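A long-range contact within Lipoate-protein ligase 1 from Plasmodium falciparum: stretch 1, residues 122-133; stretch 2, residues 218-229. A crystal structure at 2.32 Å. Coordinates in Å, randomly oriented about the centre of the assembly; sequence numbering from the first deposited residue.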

ATOM      1  N   LEU A 122       9.715  12.742  -4.589  1.00 51.36           N
ATOM      2  CA  LEU A 122      10.703  13.588  -5.252  1.00 51.56           C
ATOM      3  C   LEU A 122      11.700  12.751  -6.044  1.00 51.67           C
ATOM      4  O   LEU A 122      12.144  13.161  -7.120  1.00 51.62           O
ATOM      5  CB  LEU A 122      11.432  14.459  -4.229  1.00 51.74           C
ATOM      6  CG  LEU A 122      12.517  15.379  -4.806  1.00 52.78           C
ATOM      7  CD1 LEU A 122      11.939  16.322  -5.853  1.00 54.09           C
ATOM      8  CD2 LEU A 122      13.203  16.168  -3.700  1.00 54.00           C
ATOM      9  N   ILE A 123      12.073  11.580  -5.524  1.00 55.41           N
ATOM     10  CA  ILE A 123      12.923  10.673  -6.287  1.00 57.58           C
ATOM     11  C   ILE A 123      12.225  10.268  -7.576  1.00 59.19           C
ATOM     12  O   ILE A 123      12.829  10.276  -8.658  1.00 60.84           O
ATOM     13  CB  ILE A 123      13.302   9.446  -5.435  1.00 55.33           C
ATOM     14  CG1 ILE A 123      14.164   9.874  -4.243  1.00 55.55           C
ATOM     15  CG2 ILE A 123      14.043   8.403  -6.280  1.00 54.08           C
ATOM     16  CD1 ILE A 123      14.415   8.770  -3.232  1.00 55.04           C
ATOM     17  N   ILE A 124      10.939   9.926  -7.489  1.00 58.70           N
ATOM     18  CA  ILE A 124      10.210   9.505  -8.683  1.00 59.34           C
ATOM     19  C   ILE A 124      10.106  10.658  -9.679  1.00 60.83           C
ATOM     20  O   ILE A 124      10.415  10.505 -10.868  1.00 62.66           O
ATOM     21  CB  ILE A 124       8.825   8.955  -8.295  1.00 60.42           C
ATOM     22  CG1 ILE A 124       8.987   7.776  -7.326  1.00 59.25           C
ATOM     23  CG2 ILE A 124       8.055   8.517  -9.539  1.00 61.70           C
ATOM     24  CD1 ILE A 124       7.689   7.226  -6.782  1.00 58.41           C
ATOM     25  N   LEU A 125       9.683  11.832  -9.208  1.00 62.99           N
ATOM     26  CA  LEU A 125       9.552  12.982 -10.099  1.00 66.27           C
ATOM     27  C   LEU A 125      10.883  13.323 -10.760  1.00 67.73           C
ATOM     28  O   LEU A 125      10.933  13.605 -11.963  1.00 71.10           O
ATOM     29  CB  LEU A 125       9.011  14.184  -9.325  1.00 67.83           C
ATOM     30  CG  LEU A 125       7.589  14.040  -8.774  1.00 68.22           C
ATOM     31  CD1 LEU A 125       7.274  15.169  -7.806  1.00 68.40           C
ATOM     32  CD2 LEU A 125       6.574  14.007  -9.900  1.00 69.80           C
ATOM     33  N   ASN A 126      11.971  13.308  -9.988  0.97 65.80           N
ATOM     34  CA  ASN A 126      13.291  13.540 -10.567  0.97 65.66           C
ATOM     35  C   ASN A 126      13.613  12.495 -11.627  0.97 63.79           C
ATOM     36  O   ASN A 126      14.217  12.813 -12.658  0.97 66.30           O
ATOM     37  CB  ASN A 126      14.357  13.534  -9.470  0.97 65.72           C
ATOM     38  CG  ASN A 126      14.290  14.761  -8.583  0.97 68.13           C
ATOM     39  OD1 ASN A 126      13.749  15.797  -8.973  0.97 69.03           O
ATOM     40  ND2 ASN A 126      14.852  14.655  -7.384  0.97 68.41           N
ATOM     41  N   THR A 127      13.226  11.239 -11.390  1.00 59.93           N
ATOM     42  CA  THR A 127      13.388  10.208 -12.409  1.00 58.80           C
ATOM     43  C   THR A 127      12.696  10.618 -13.703  1.00 64.26           C
ATOM     44  O   THR A 127      13.341  10.768 -14.751  1.00 66.79           O
ATOM     45  CB  THR A 127      12.833   8.872 -11.900  1.00 54.83           C
ATOM     46  OG1 THR A 127      13.599   8.430 -10.774  1.00 53.49           O
ATOM     47  CG2 THR A 127      12.873   7.801 -12.988  1.00 54.00           C
ATOM     48  N   LEU A 128      11.378  10.820 -13.643  1.00 67.05           N
ATOM     49  CA  LEU A 128      10.621  11.122 -14.854  1.00 68.96           C
ATOM     50  C   LEU A 128      11.187  12.346 -15.566  1.00 71.70           C
ATOM     51  O   LEU A 128      11.395  12.330 -16.785  1.00 72.35           O
ATOM     52  CB  LEU A 128       9.145  11.333 -14.511  1.00 69.46           C
ATOM     53  CG  LEU A 128       8.307  10.072 -14.269  1.00 70.58           C
ATOM     54  CD1 LEU A 128       8.677   9.400 -12.957  1.00 70.04           C
ATOM     55  CD2 LEU A 128       6.821  10.407 -14.292  1.00 71.20           C
ATOM     56  N   LYS A 129      11.453  13.415 -14.814  0.94 74.41           N
ATOM     57  CA  LYS A 129      11.923  14.657 -15.420  0.94 79.53           C
ATOM     58  C   LYS A 129      13.292  14.473 -16.063  0.94 78.63           C
ATOM     59  O   LYS A 129      13.467  14.695 -17.266  0.94 80.76           O
ATOM     60  CB  LYS A 129      11.972  15.760 -14.361  0.94 82.89           C
ATOM     61  CG  LYS A 129      12.180  17.162 -14.913  0.94 88.13           C
ATOM     62  CD  LYS A 129      12.761  18.086 -13.852  0.94 90.42           C
ATOM     63  CE  LYS A 129      12.316  19.526 -14.052  0.94 93.20           C
ATOM     64  NZ  LYS A 129      12.903  20.436 -13.029  0.94 93.26           N
ATOM     65  N   ASN A 130      14.283  14.065 -15.266  0.99 72.94           N
ATOM     66  CA  ASN A 130      15.657  14.023 -15.755  0.99 73.17           C
ATOM     67  C   ASN A 130      15.820  13.016 -16.884  0.99 74.34           C
ATOM     68  O   ASN A 130      16.489  13.300 -17.886  0.99 75.48           O
ATOM     69  CB  ASN A 130      16.609  13.689 -14.607  0.99 72.39           C
ATOM     70  CG  ASN A 130      16.667  14.782 -13.562  0.99 73.75           C
ATOM     71  OD1 ASN A 130      16.309  15.929 -13.826  0.99 76.57           O
ATOM     72  ND2 ASN A 130      17.127  14.433 -12.366  0.99 72.51           N
ATOM     73  N   HIS A 131      15.219  11.834 -16.750  1.00 75.08           N
ATOM     74  CA  HIS A 131      15.506  10.737 -17.663  1.00 75.96           C
ATOM     75  C   HIS A 131      14.466  10.564 -18.759  1.00 75.77           C
ATOM     76  O   HIS A 131      14.695   9.773 -19.682  1.00 76.40           O
ATOM     77  CB  HIS A 131      15.640   9.429 -16.878  1.00 74.23           C
ATOM     78  CG  HIS A 131      16.724   9.460 -15.847  1.00 75.14           C
ATOM     79  ND1 HIS A 131      16.727  10.356 -14.800  1.00 75.74           N
ATOM     80  CD2 HIS A 131      17.844   8.714 -15.707  1.00 76.04           C
ATOM     81  CE1 HIS A 131      17.801  10.158 -14.057  1.00 75.41           C
ATOM     82  NE2 HIS A 131      18.495   9.167 -14.585  1.00 75.70           N
ATOM     83  N   PHE A 132      13.334  11.270 -18.689  0.94 72.02           N
ATOM     84  CA  PHE A 132      12.312  11.131 -19.718  0.94 70.77           C
ATOM     85  C   PHE A 132      11.623  12.451 -20.046  0.94 70.45           C
ATOM     86  O   PHE A 132      10.668  12.453 -20.833  0.94 70.94           O
ATOM     87  CB  PHE A 132      11.275  10.087 -19.285  0.94 69.01           C
ATOM     88  CG  PHE A 132      11.886   8.804 -18.796  0.94 67.56           C
ATOM     89  CD1 PHE A 132      12.346   7.855 -19.692  0.94 69.42           C
ATOM     90  CD2 PHE A 132      12.018   8.556 -17.440  0.94 64.55           C
ATOM     91  CE1 PHE A 132      12.916   6.675 -19.245  0.94 67.35           C
ATOM     92  CE2 PHE A 132      12.585   7.380 -16.987  0.94 63.11           C
ATOM     93  CZ  PHE A 132      13.034   6.438 -17.891  0.94 64.52           C
ATOM     94  N   ASN A 133      12.082  13.568 -19.481  0.78 69.73           N
ATOM     95  CA  ASN A 133      11.505  14.887 -19.746  0.78 70.25           C
ATOM     96  C   ASN A 133       9.987  14.869 -19.581  0.78 68.15           C
ATOM     97  O   ASN A 133       9.249  15.527 -20.320  0.78 69.81           O
ATOM     98  CB  ASN A 133      11.898  15.387 -21.136  0.78 72.56           C
ATOM     99  CG  ASN A 133      12.078  16.892 -21.180  0.78 75.28           C
ATOM    100  OD1 ASN A 133      13.064  17.423 -20.669  0.78 75.45           O
ATOM    101  ND2 ASN A 133      11.125  17.588 -21.789  0.78 77.48           N
ATOM    102  N   ILE A 218      15.628   1.320 -14.130  0.93 58.57           N
ATOM    103  CA  ILE A 218      17.031   1.721 -14.049  0.93 56.83           C
ATOM    104  C   ILE A 218      17.137   3.197 -13.684  0.93 55.44           C
ATOM    105  O   ILE A 218      17.865   3.574 -12.756  0.93 55.16           O
ATOM    106  CB  ILE A 218      17.756   1.406 -15.371  0.93 59.65           C
ATOM    107  CG1 ILE A 218      17.865  -0.111 -15.557  0.93 59.83           C
ATOM    108  CG2 ILE A 218      19.154   2.040 -15.403  0.93 61.25           C
ATOM    109  CD1 ILE A 218      18.350  -0.541 -16.925  0.93 62.19           C
ATOM    110  N   ALA A 219      16.408   4.055 -14.403  1.00 57.63           N
ATOM    111  CA  ALA A 219      16.433   5.480 -14.079  1.00 57.98           C
ATOM    112  C   ALA A 219      16.048   5.718 -12.623  1.00 58.44           C
ATOM    113  O   ALA A 219      16.662   6.542 -11.931  1.00 56.58           O
ATOM    114  CB  ALA A 219      15.495   6.245 -15.012  1.00 55.93           C
ATOM    115  N   LEU A 220      15.042   4.988 -12.137  1.00 63.23           N
ATOM    116  CA  LEU A 220      14.564   5.184 -10.773  1.00 66.81           C
ATOM    117  C   LEU A 220      15.624   4.791  -9.752  1.00 66.65           C
ATOM    118  O   LEU A 220      15.809   5.485  -8.744  1.00 68.08           O
ATOM    119  CB  LEU A 220      13.282   4.378 -10.563  1.00 66.46           C
ATOM    120  CG  LEU A 220      12.492   4.615  -9.278  1.00 65.88           C
ATOM    121  CD1 LEU A 220      12.124   6.081  -9.120  1.00 67.78           C
ATOM    122  CD2 LEU A 220      11.241   3.754  -9.294  1.00 67.09           C
ATOM    123  N   ILE A 221      16.322   3.678  -9.985  1.00 64.67           N
ATOM    124  CA  ILE A 221      17.419   3.291  -9.101  1.00 63.62           C
ATOM    125  C   ILE A 221      18.509   4.354  -9.123  1.00 62.15           C
ATOM    126  O   ILE A 221      19.072   4.716  -8.080  1.00 63.62           O
ATOM    127  CB  ILE A 221      17.965   1.908  -9.501  1.00 64.16           C
ATOM    128  CG1 ILE A 221      16.858   0.850  -9.409  1.00 61.99           C
ATOM    129  CG2 ILE A 221      19.141   1.518  -8.607  1.00 65.93           C
ATOM    130  CD1 ILE A 221      17.246  -0.505  -9.975  1.00 59.97           C
ATOM    131  N   LYS A 222      18.822   4.875 -10.313  1.00 56.11           N
ATOM    132  CA  LYS A 222      19.812   5.940 -10.430  1.00 57.06           C
ATOM    133  C   LYS A 222      19.450   7.124  -9.540  1.00 58.35           C
ATOM    134  O   LYS A 222      20.236   7.539  -8.683  1.00 58.87           O
ATOM    135  CB  LYS A 222      19.937   6.377 -11.892  1.00 59.58           C
ATOM    136  CG  LYS A 222      20.846   5.489 -12.731  1.00 60.11           C
ATOM    137  CD  LYS A 222      20.826   5.897 -14.196  1.00 59.87           C
ATOM    138  CE  LYS A 222      21.927   5.206 -14.990  1.00 62.62           C
ATOM    139  NZ  LYS A 222      21.977   5.668 -16.409  1.00 63.78           N
ATOM    140  N   GLU A 223      18.252   7.683  -9.731  1.00 59.04           N
ATOM    141  CA  GLU A 223      17.850   8.842  -8.937  1.00 60.42           C
ATOM    142  C   GLU A 223      17.677   8.507  -7.460  1.00 59.34           C
ATOM    143  O   GLU A 223      17.740   9.411  -6.623  1.00 60.11           O
ATOM    144  CB  GLU A 223      16.555   9.435  -9.493  1.00 61.44           C
ATOM    145  CG  GLU A 223      16.743  10.226 -10.776  1.00 66.52           C
ATOM    146  CD  GLU A 223      17.597  11.465 -10.578  1.00 74.92           C
ATOM    147  OE1 GLU A 223      17.995  12.084 -11.588  1.00 78.97           O
ATOM    148  OE2 GLU A 223      17.872  11.820  -9.413  1.00 80.25           O
ATOM    149  N   PHE A 224      17.458   7.236  -7.124  1.00 58.00           N
ATOM    150  CA  PHE A 224      17.386   6.823  -5.726  1.00 56.44           C
ATOM    151  C   PHE A 224      18.758   6.906  -5.065  1.00 58.21           C
ATOM    152  O   PHE A 224      18.968   7.678  -4.115  1.00 57.43           O
ATOM    153  CB  PHE A 224      16.818   5.402  -5.660  1.00 54.33           C
ATOM    154  CG  PHE A 224      16.795   4.802  -4.283  1.00 51.91           C
ATOM    155  CD1 PHE A 224      15.753   5.071  -3.410  1.00 50.14           C
ATOM    156  CD2 PHE A 224      17.797   3.937  -3.875  1.00 50.45           C
ATOM    157  CE1 PHE A 224      15.724   4.503  -2.151  1.00 48.60           C
ATOM    158  CE2 PHE A 224      17.774   3.369  -2.617  1.00 48.63           C
ATOM    159  CZ  PHE A 224      16.736   3.653  -1.753  1.00 49.76           C
ATOM    160  N   THR A 225      19.715   6.124  -5.574  1.00 59.84           N
ATOM    161  CA  THR A 225      21.079   6.169  -5.057  1.00 61.09           C
ATOM    162  C   THR A 225      21.611   7.597  -5.048  1.00 61.23           C
ATOM    163  O   THR A 225      22.190   8.055  -4.056  1.00 61.74           O
ATOM    164  CB  THR A 225      21.979   5.264  -5.903  1.00 64.10           C
ATOM    165  OG1 THR A 225      21.384   3.965  -6.014  1.00 62.82           O
ATOM    166  CG2 THR A 225      23.359   5.132  -5.275  1.00 65.15           C
ATOM    167  N   LYS A 226      21.416   8.318  -6.154  0.98 61.06           N
ATOM    168  CA  LYS A 226      21.884   9.697  -6.233  0.98 65.89           C
ATOM    169  C   LYS A 226      21.205  10.568  -5.187  0.98 68.11           C
ATOM    170  O   LYS A 226      21.849  11.425  -4.569  0.98 67.35           O
ATOM    171  CB  LYS A 226      21.637  10.250  -7.636  0.98 70.19           C
ATOM    172  CG  LYS A 226      21.845  11.749  -7.767  0.98 74.80           C
ATOM    173  CD  LYS A 226      21.890  12.164  -9.228  0.98 79.05           C
ATOM    174  CE  LYS A 226      21.175  13.486  -9.459  0.98 81.71           C
ATOM    175  NZ  LYS A 226      21.086  13.816 -10.908  0.98 83.46           N
ATOM    176  N   PHE A 227      19.903  10.370  -4.973  1.00 75.60           N
ATOM    177  CA  PHE A 227      19.204  11.146  -3.956  1.00 76.70           C
ATOM    178  C   PHE A 227      19.832  10.931  -2.587  1.00 76.04           C
ATOM    179  O   PHE A 227      20.000  11.885  -1.819  1.00 78.40           O
ATOM    180  CB  PHE A 227      17.720  10.779  -3.921  1.00 75.22           C
ATOM    181  CG  PHE A 227      16.951  11.488  -2.836  1.00 73.67           C
ATOM    182  CD1 PHE A 227      16.834  10.932  -1.572  1.00 72.81           C
ATOM    183  CD2 PHE A 227      16.355  12.716  -3.079  1.00 74.80           C
ATOM    184  CE1 PHE A 227      16.132  11.584  -0.572  1.00 73.56           C
ATOM    185  CE2 PHE A 227      15.651  13.371  -2.083  1.00 75.33           C
ATOM    186  CZ  PHE A 227      15.540  12.804  -0.828  1.00 74.36           C
ATOM    187  N   TYR A 228      20.188   9.690  -2.262  1.00 71.23           N
ATOM    188  CA  TYR A 228      20.791   9.408  -0.965  1.00 71.89           C
ATOM    189  C   TYR A 228      22.314   9.486  -0.985  1.00 79.23           C
ATOM    190  O   TYR A 228      22.957   9.043  -0.027  1.00 76.86           O
ATOM    191  CB  TYR A 228      20.338   8.037  -0.459  1.00 68.91           C
ATOM    192  CG  TYR A 228      18.874   8.006  -0.082  1.00 66.09           C
ATOM    193  CD1 TYR A 228      18.382   8.806   0.943  1.00 64.10           C
ATOM    194  CD2 TYR A 228      17.982   7.182  -0.752  1.00 64.13           C
ATOM    195  CE1 TYR A 228      17.046   8.784   1.288  1.00 62.72           C
ATOM    196  CE2 TYR A 228      16.646   7.154  -0.413  1.00 63.09           C
ATOM    197  CZ  TYR A 228      16.183   7.955   0.606  1.00 62.63           C
ATOM    198  OH  TYR A 228      14.848   7.921   0.939  1.00 63.06           O
ATOM    199  N   GLU A 229      22.903  10.050  -2.042  1.00 91.72           N
ATOM    200  CA  GLU A 229      24.340  10.287  -2.108  1.00 99.21           C
ATOM    201  C   GLU A 229      24.684  11.775  -2.099  1.00100.81           C
ATOM    202  O   GLU A 229      25.793  12.155  -2.489  1.00106.03           O
ATOM    203  CB  GLU A 229      24.927   9.613  -3.349  1.00101.00           C
ATOM    204  CG  GLU A 229      25.475   8.220  -3.096  1.00103.23           C
ATOM    205  CD  GLU A 229      25.990   7.562  -4.360  1.00107.07           C
ATOM    206  OE1 GLU A 229      25.770   8.126  -5.452  1.00108.77           O
ATOM    207  OE2 GLU A 229      26.615   6.485  -4.263  1.00108.52           O
TER

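How do two helices that run at 122° to each other come close enough to pack? Their axes approach to 8.6 Å, and the backbones draw nearest where Thr127 CA lies 5.4 Å from Leu220 CA. Small residues suit this region: Ala219 CB, a lone methyl, meets Thr127 CG2 at 3.7 Å and Phe132 CE2 at 3.7 Å. Thr127 OG1 donates a hydrogen bond to Ile123 O (2.9 Å) in its own helix, so Thr127 OG1 can be buried 3.2 Å from Leu220 CD1 without lacking a partner.

What does Ile123, the residue with the most surface covered, contribute? Its CA-to-CB bond points toward the second helix, and its side chain is a knob among Leu220, Glu223, Phe224 and Phe227. With chi1 in m, Ile123 CG1 lies over one face of the Phe227 ring, 3.5 Å from Phe227 CG, in a CH-pi contact; chi2 in t sets the position of Ile123 CD1, 3.9 Å from both Phe224 CD1 and Tyr228 CE2. The other branch places Ile123 CG2 4.1 Å from Leu220 CD1. Such a compact, wholly apolar group suits a buried pocket lined by aromatic rings and aliphatic carbon.

Why is a charged residue tolerated in so buried a place? Glu223 is the reciprocal knob, set among Asn126, Thr127, Asn130 and His131. Glu223 CB packs 3.4 Å from Thr127 OG1, while the carboxylate accepts a short, nearly straight hydrogen bond from Asn130 ND2 to Glu223 OE1 (2.6 Å, 167°). A long salt bridge within its own helix, Lys226 NZ to Glu223 OE1 at 3.6 Å, helps balance the charge.

How does His131 fit beside this polar centre? Its flat ring turns an edge to the carboxylate, with His131 CE1 3.1 Å from Glu223 OE1, while one face covers Ala219 O. His131 CD2 also touches Ala219 CB at 3.5 Å.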